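Local coordinates for protein histidine--tRNA ligase (Thermus thermophilus, PDB 1H4V) that catalyses the ATP-dependent attachment of L-histidine to tRNA(His), releasing AMP and diphosphate, and works as a homodimeric class II aminoacyl-tRNA synthetase, at residues E81-V87 with Q126-L132; G283-D289 with P301-F307. One frame throughout, in Å; residues are numbered along the deposited sequence.

Interaction 1: residues E81-V87 with Q126-L132; sequences EGTAAMV and QVNYEAL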
loop_
_atom_site.group_PDB
_atom_site.type_symbol
_atom_site.label_atom_id
_atom_site.label_comp_id
_atom_site.label_asym_id
_atom_site.label_seq_id
_atom_site.Cartn_x
_atom_site.Cartn_y
_atom_site.Cartn_z
ATOM N N GLU A 81 14.361 -6.170 -1.830
ATOM C CA GLU A 81 14.100 -6.278 -3.267
ATOM C C GLU A 81 12.783 -7.018 -3.453
ATOM O O GLU A 81 12.259 -7.607 -2.514
ATOM C CB GLU A 81 15.206 -7.083 -3.960
ATOM C CG GLU A 81 15.255 -8.535 -3.501
ATOM C CD GLU A 81 15.965 -9.445 -4.488
ATOM O OE1 GLU A 81 17.151 -9.187 -4.787
ATOM O OE2 GLU A 81 15.335 -10.416 -4.968
ATOM N N GLY A 82 12.267 -7.016 -4.673
ATOM C CA GLY A 82 11.012 -7.695 -4.920
ATOM C C GLY A 82 11.092 -9.067 -5.559
ATOM O O GLY A 82 10.300 -9.951 -5.215
ATOM N N THR A 83 12.049 -9.249 -6.467
ATOM C CA THR A 83 12.195 -10.507 -7.210
ATOM C C THR A 83 12.247 -11.791 -6.397
ATOM O O THR A 83 11.447 -12.692 -6.637
ATOM C CB THR A 83 13.428 -10.476 -8.148
ATOM O OG1 THR A 83 13.394 -9.282 -8.945
ATOM C CG2 THR A 83 13.408 -11.692 -9.090
ATOM N N ALA A 84 13.176 -11.887 -5.445
ATOM C CA ALA A 84 13.284 -13.092 -4.628
ATOM C C ALA A 84 11.981 -13.397 -3.884
ATOM O O ALA A 84 11.591 -14.557 -3.758
ATOM C CB ALA A 84 14.433 -12.966 -3.633
ATOM N N ALA A 85 11.315 -12.357 -3.392
ATOM C CA ALA A 85 10.054 -12.527 -2.668
ATOM C C ALA A 85 8.968 -13.071 -3.590
ATOM O O ALA A 85 8.165 -13.911 -3.191
ATOM C CB ALA A 85 9.606 -11.202 -2.076
ATOM N N MET A 86 8.945 -12.590 -4.826
ATOM C CA MET A 86 7.948 -13.041 -5.795
ATOM C C MET A 86 8.213 -14.474 -6.212
ATOM O O MET A 86 7.275 -15.263 -6.316
ATOM C CB MET A 86 7.920 -12.094 -7.001
ATOM C CG MET A 86 7.417 -10.718 -6.579
ATOM S SD MET A 86 7.711 -9.373 -7.710
ATOM C CE MET A 86 6.284 -9.582 -8.814
ATOM N N VAL A 87 9.481 -14.810 -6.433
ATOM C CA VAL A 87 9.855 -16.181 -6.796
ATOM C C VAL A 87 9.489 -17.102 -5.630
ATOM O O VAL A 87 8.990 -18.208 -5.833
ATOM C CB VAL A 87 11.371 -16.320 -7.057
ATOM C CG1 VAL A 87 11.741 -17.798 -7.189
ATOM C CG2 VAL A 87 11.762 -15.566 -8.315
ATOM N N GLN A 126 9.010 0.645 -4.959
ATOM C CA GLN A 126 9.265 0.288 -6.332
ATOM C C GLN A 126 8.179 -0.596 -6.868
ATOM O O GLN A 126 7.424 -1.212 -6.104
ATOM C CB GLN A 126 10.641 -0.376 -6.509
ATOM C CG GLN A 126 10.945 -1.596 -5.693
ATOM C CD GLN A 126 12.271 -2.243 -6.123
ATOM O OE1 GLN A 126 13.288 -1.560 -6.285
ATOM N NE2 GLN A 126 12.259 -3.562 -6.308
ATOM N N VAL A 127 8.070 -0.608 -8.188
ATOM C CA VAL A 127 7.093 -1.442 -8.855
ATOM C C VAL A 127 7.875 -2.588 -9.460
ATOM O O VAL A 127 8.907 -2.369 -10.085
ATOM C CB VAL A 127 6.369 -0.669 -9.970
ATOM C CG1 VAL A 127 5.575 -1.641 -10.841
ATOM C CG2 VAL A 127 5.448 0.387 -9.350
ATOM N N ASN A 128 7.405 -3.810 -9.254
ATOM C CA ASN A 128 8.087 -4.974 -9.807
ATOM C C ASN A 128 7.184 -5.723 -10.755
ATOM O O ASN A 128 5.982 -5.824 -10.527
ATOM C CB ASN A 128 8.528 -5.951 -8.708
ATOM C CG ASN A 128 9.804 -5.521 -8.011
ATOM O OD1 ASN A 128 9.787 -4.687 -7.108
ATOM N ND2 ASN A 128 10.921 -6.092 -8.432
ATOM N N TYR A 129 7.781 -6.243 -11.815
ATOM C CA TYR A 129 7.073 -7.040 -12.800
ATOM C C TYR A 129 7.927 -8.287 -13.011
ATOM O O TYR A 129 9.134 -8.189 -13.219
ATOM C CB TYR A 129 6.948 -6.310 -14.131
ATOM C CG TYR A 129 6.484 -7.236 -15.236
ATOM C CD1 TYR A 129 5.157 -7.673 -15.300
ATOM C CD2 TYR A 129 7.377 -7.706 -16.191
ATOM C CE1 TYR A 129 4.734 -8.554 -16.291
ATOM C CE2 TYR A 129 6.970 -8.591 -17.183
ATOM C CZ TYR A 129 5.646 -9.008 -17.227
ATOM O OH TYR A 129 5.244 -9.878 -18.210
ATOM N N GLU A 130 7.295 -9.448 -12.981
ATOM C CA GLU A 130 8.005 -10.706 -13.150
ATOM C C GLU A 130 7.207 -11.707 -14.003
ATOM O O GLU A 130 6.014 -11.932 -13.777
ATOM C CB GLU A 130 8.277 -11.300 -11.761
ATOM C CG GLU A 130 9.741 -11.434 -11.357
ATOM C CD GLU A 130 10.559 -10.153 -11.470
ATOM O OE1 GLU A 130 11.569 -10.170 -12.198
ATOM O OE2 GLU A 130 10.215 -9.136 -10.832
ATOM N N ALA A 131 7.876 -12.291 -14.990
ATOM C CA ALA A 131 7.289 -13.301 -15.872
ATOM C C ALA A 131 8.106 -14.559 -15.600
ATOM O O ALA A 131 9.251 -14.662 -16.024
ATOM C CB ALA A 131 7.441 -12.883 -17.326
ATOM N N LEU A 132 7.515 -15.512 -14.886
ATOM C CA LEU A 132 8.208 -16.745 -14.516
ATOM C C LEU A 132 7.698 -17.995 -15.212
ATOM O O LEU A 132 6.496 -18.142 -15.434
ATOM C CB LEU A 132 8.084 -16.958 -13.012
ATOM C CG LEU A 132 8.361 -15.724 -12.168
ATOM C CD1 LEU A 132 7.791 -15.902 -10.769
ATOM C CD2 LEU A 132 9.842 -15.486 -12.129
#
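G82 lies over one face of the N128 amide, its CA 3.9 Å from both N128 OD1 and N128 ND2. The rim of that amide is taken by Q126: Q126 NE2 donates to N128 OD1 over 2.8 Å, in the carbonyl plane and on a lone pair (C=O...N angle 118°), which fixes how the amide is turned. Having no side chain lets G82 come this close, since a CB on it would run into N128 OD1. The second flat group is the E130 carboxylate, and T83 covers one of its faces, OG1 3.7 Å from E130 OE2 and CG2 3.9 Å from E130 OE1. No hydrogen bond forms there, and OE2 is buried with no partner in this ligand-free model; OE1 has a weak bond to Y288 OH. M86 reaches down between N128 and E130. Its first two torsions carry SD to 3.7 Å from N128 CB, and the bend at chi3 (84°) then turns CE to 4.0 Å from E130 CB. Farther along, V87 CG2 meets L132 CD2 in a looser apolar contact. The helix start is secured by E81, whose OE2 accepts from A84 N at 2.7 Å, a capping bond, while its OE1 forms a salt bridge with K52. The helix passes over the strand at -46°, the turn at G82 lying by Q126 and N128, the helix itself resting on N128, E130 and L132. A helix start laid on the largely antiparallel catalytic sheet is consistent with the active-site face of a class II synthetase, strand 123-132 being the second strand of motif 2.

Interaction 2: residues G283-D289 with P301-F307; sequences GGGGRYD and PGVGFAF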
loop_
_atom_site.group_PDB
_atom_site.type_symbol
_atom_site.label_atom_id
_atom_site.label_comp_id
_atom_site.label_asym_id
_atom_site.label_seq_id
_atom_site.Cartn_x
_atom_site.Cartn_y
_atom_site.Cartn_z
ATOM N N GLY A 283 14.785 2.545 -14.015
ATOM C CA GLY A 283 14.478 1.160 -13.728
ATOM C C GLY A 283 15.193 0.250 -14.707
ATOM O O GLY A 283 15.822 0.719 -15.656
ATOM N N GLY A 284 15.101 -1.054 -14.482
ATOM C CA GLY A 284 15.765 -1.991 -15.363
ATOM C C GLY A 284 15.565 -3.403 -14.871
ATOM O O GLY A 284 14.842 -3.631 -13.903
ATOM N N GLY A 285 16.200 -4.361 -15.530
ATOM C CA GLY A 285 16.040 -5.739 -15.113
ATOM C C GLY A 285 16.688 -6.734 -16.046
ATOM O O GLY A 285 17.739 -6.481 -16.620
ATOM N N GLY A 286 16.052 -7.883 -16.198
ATOM C CA GLY A 286 16.606 -8.899 -17.064
ATOM C C GLY A 286 16.221 -10.291 -16.623
ATOM O O GLY A 286 15.407 -10.469 -15.720
ATOM N N ARG A 287 16.827 -11.278 -17.271
ATOM C CA ARG A 287 16.557 -12.682 -17.006
ATOM C C ARG A 287 17.391 -13.184 -15.826
ATOM O O ARG A 287 18.534 -12.758 -15.637
ATOM C CB ARG A 287 16.835 -13.464 -18.297
ATOM C CG ARG A 287 16.569 -14.953 -18.252
ATOM C CD ARG A 287 16.542 -15.497 -19.673
ATOM N NE ARG A 287 15.315 -15.124 -20.381
ATOM C CZ ARG A 287 14.125 -15.670 -20.133
ATOM N NH1 ARG A 287 14.002 -16.610 -19.200
ATOM N NH2 ARG A 287 13.054 -15.291 -20.816
ATOM N N TYR A 288 16.814 -14.079 -15.031
ATOM C CA TYR A 288 17.485 -14.619 -13.846
ATOM C C TYR A 288 17.095 -16.065 -13.570
ATOM O O TYR A 288 16.557 -16.380 -12.505
ATOM C CB TYR A 288 17.119 -13.777 -12.635
ATOM C CG TYR A 288 15.629 -13.574 -12.508
ATOM C CD1 TYR A 288 14.812 -14.556 -11.939
ATOM C CD2 TYR A 288 15.025 -12.416 -12.998
ATOM C CE1 TYR A 288 13.439 -14.391 -11.867
ATOM C CE2 TYR A 288 13.652 -12.242 -12.931
ATOM C CZ TYR A 288 12.867 -13.232 -12.368
ATOM O OH TYR A 288 11.507 -13.077 -12.334
ATOM N N ASP A 289 17.408 -16.944 -14.509
ATOM C CA ASP A 289 17.054 -18.354 -14.408
ATOM C C ASP A 289 17.497 -19.217 -13.216
ATOM O O ASP A 289 16.845 -20.217 -12.926
ATOM C CB ASP A 289 17.439 -19.039 -15.725
ATOM C CG ASP A 289 16.734 -18.409 -16.932
ATOM O OD1 ASP A 289 17.072 -18.765 -18.079
ATOM O OD2 ASP A 289 15.840 -17.553 -16.727
ATOM N N PRO A 301 12.692 -20.480 -15.053
ATOM C CA PRO A 301 13.210 -19.368 -15.860
ATOM C C PRO A 301 12.455 -18.102 -15.490
ATOM O O PRO A 301 11.258 -18.150 -15.215
ATOM C CB PRO A 301 12.901 -19.798 -17.293
ATOM C CG PRO A 301 12.823 -21.302 -17.205
ATOM C CD PRO A 301 12.092 -21.515 -15.908
ATOM N N GLY A 302 13.143 -16.968 -15.490
ATOM C CA GLY A 302 12.468 -15.739 -15.129
ATOM C C GLY A 302 13.054 -14.519 -15.786
ATOM O O GLY A 302 14.219 -14.497 -16.160
ATOM N N VAL A 303 12.229 -13.495 -15.945
ATOM C CA VAL A 303 12.672 -12.251 -16.543
ATOM C C VAL A 303 11.689 -11.207 -16.051
ATOM O O VAL A 303 10.501 -11.488 -15.895
ATOM C CB VAL A 303 12.673 -12.329 -18.095
ATOM C CG1 VAL A 303 11.268 -12.555 -18.612
ATOM C CG2 VAL A 303 13.249 -11.049 -18.680
ATOM N N GLY A 304 12.185 -10.007 -15.781
ATOM C CA GLY A 304 11.318 -8.958 -15.287
ATOM C C GLY A 304 12.079 -7.674 -15.056
ATOM O O GLY A 304 13.197 -7.518 -15.554
ATOM N N PHE A 305 11.478 -6.756 -14.304
ATOM C CA PHE A 305 12.111 -5.479 -14.018
ATOM C C PHE A 305 11.549 -4.833 -12.765
ATOM O O PHE A 305 10.566 -5.296 -12.193
ATOM C CB PHE A 305 11.914 -4.510 -15.195
ATOM C CG PHE A 305 10.481 -4.085 -15.407
ATOM C CD1 PHE A 305 9.711 -4.651 -16.420
ATOM C CD2 PHE A 305 9.904 -3.105 -14.604
ATOM C CE1 PHE A 305 8.384 -4.242 -16.631
ATOM C CE2 PHE A 305 8.585 -2.697 -14.807
ATOM C CZ PHE A 305 7.825 -3.264 -15.823
ATOM N N ALA A 306 12.178 -3.742 -12.360
ATOM C CA ALA A 306 11.741 -2.966 -11.211
ATOM C C ALA A 306 12.137 -1.530 -11.489
ATOM O O ALA A 306 13.103 -1.285 -12.204
ATOM C CB ALA A 306 12.433 -3.450 -9.933
ATOM N N PHE A 307 11.363 -0.585 -10.974
ATOM C CA PHE A 307 11.707 0.831 -11.089
ATOM C C PHE A 307 11.307 1.525 -9.785
ATOM O O PHE A 307 10.350 1.129 -9.120
ATOM C CB PHE A 307 11.080 1.492 -12.335
ATOM C CG PHE A 307 9.583 1.608 -12.312
ATOM C CD1 PHE A 307 8.946 2.480 -11.435
ATOM C CD2 PHE A 307 8.815 0.905 -13.234
ATOM C CE1 PHE A 307 7.563 2.655 -11.484
ATOM C CE2 PHE A 307 7.429 1.068 -13.296
ATOM C CZ PHE A 307 6.800 1.944 -12.425
#
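Strand 302-308, the strand of class II motif 3, pairs antiparallel with strand 281-287 in the catalytic sheet, G284 facing A306 and G286 facing G304 as hydrogen-bonded pairs. G284 N gives to A306 O at 3.0 Å, and A306 N gives back to G284 O; G286 and G304 repeat the exchange, though G304 N comes to G286 O from above the carbonyl plane. At two positions glycine leaves room that a side chain would fill: a CB on G283 would strike F307 CB, and one on G285 would strike G304 O. Past the strand end Y288 N still bonds G302 O, and the Y288 ring folds back over G302, whose CA sits 4.0 Å from the ring centroid and 25° off its normal, a CH-pi contact. That fold comes from chi1 of 50°, with CG between the backbone N and carbonyl carbon. An alanine at Y288 would remove this cover from G302 and is likely to leave E130 OE1 without its weak hydroxyl partner. On the other side of the strand, V303 CB lies over one face of the R287 guanidinium, which also forms a salt bridge with D140. D289 OD2 is gripped twice: R287 NH1 meets its syn lone pair at 3.2 Å, in a salt bridge, and G302 N reaches its anti side at 3.0 Å, 29° out of the carboxylate plane.

Running from the N terminus, the chain enters helix 83-92, goes out along strand 102-111 and returns along strand 123-132, where interaction 1 closes a loop of 38 residues. A long passage follows, with helix 137-153, further helices and strands 160-165, 251-253 and 267-272 of the same sheet, before strand 281-287; interaction 2 then closes a short loop of 11 residues around helix 291-294. The two loops are in series, neither enclosing nor crossing the other. They lie side by side in one sheet, because strands 123-132 and 302-308 are neighbours, with A131 N 2.9 Å from V303 O, a probable hydrogen bond. Interaction 1 lays helix 83-92 on the sheet that motifs 2 and 3 share, and T83 and V87 also touch Y288.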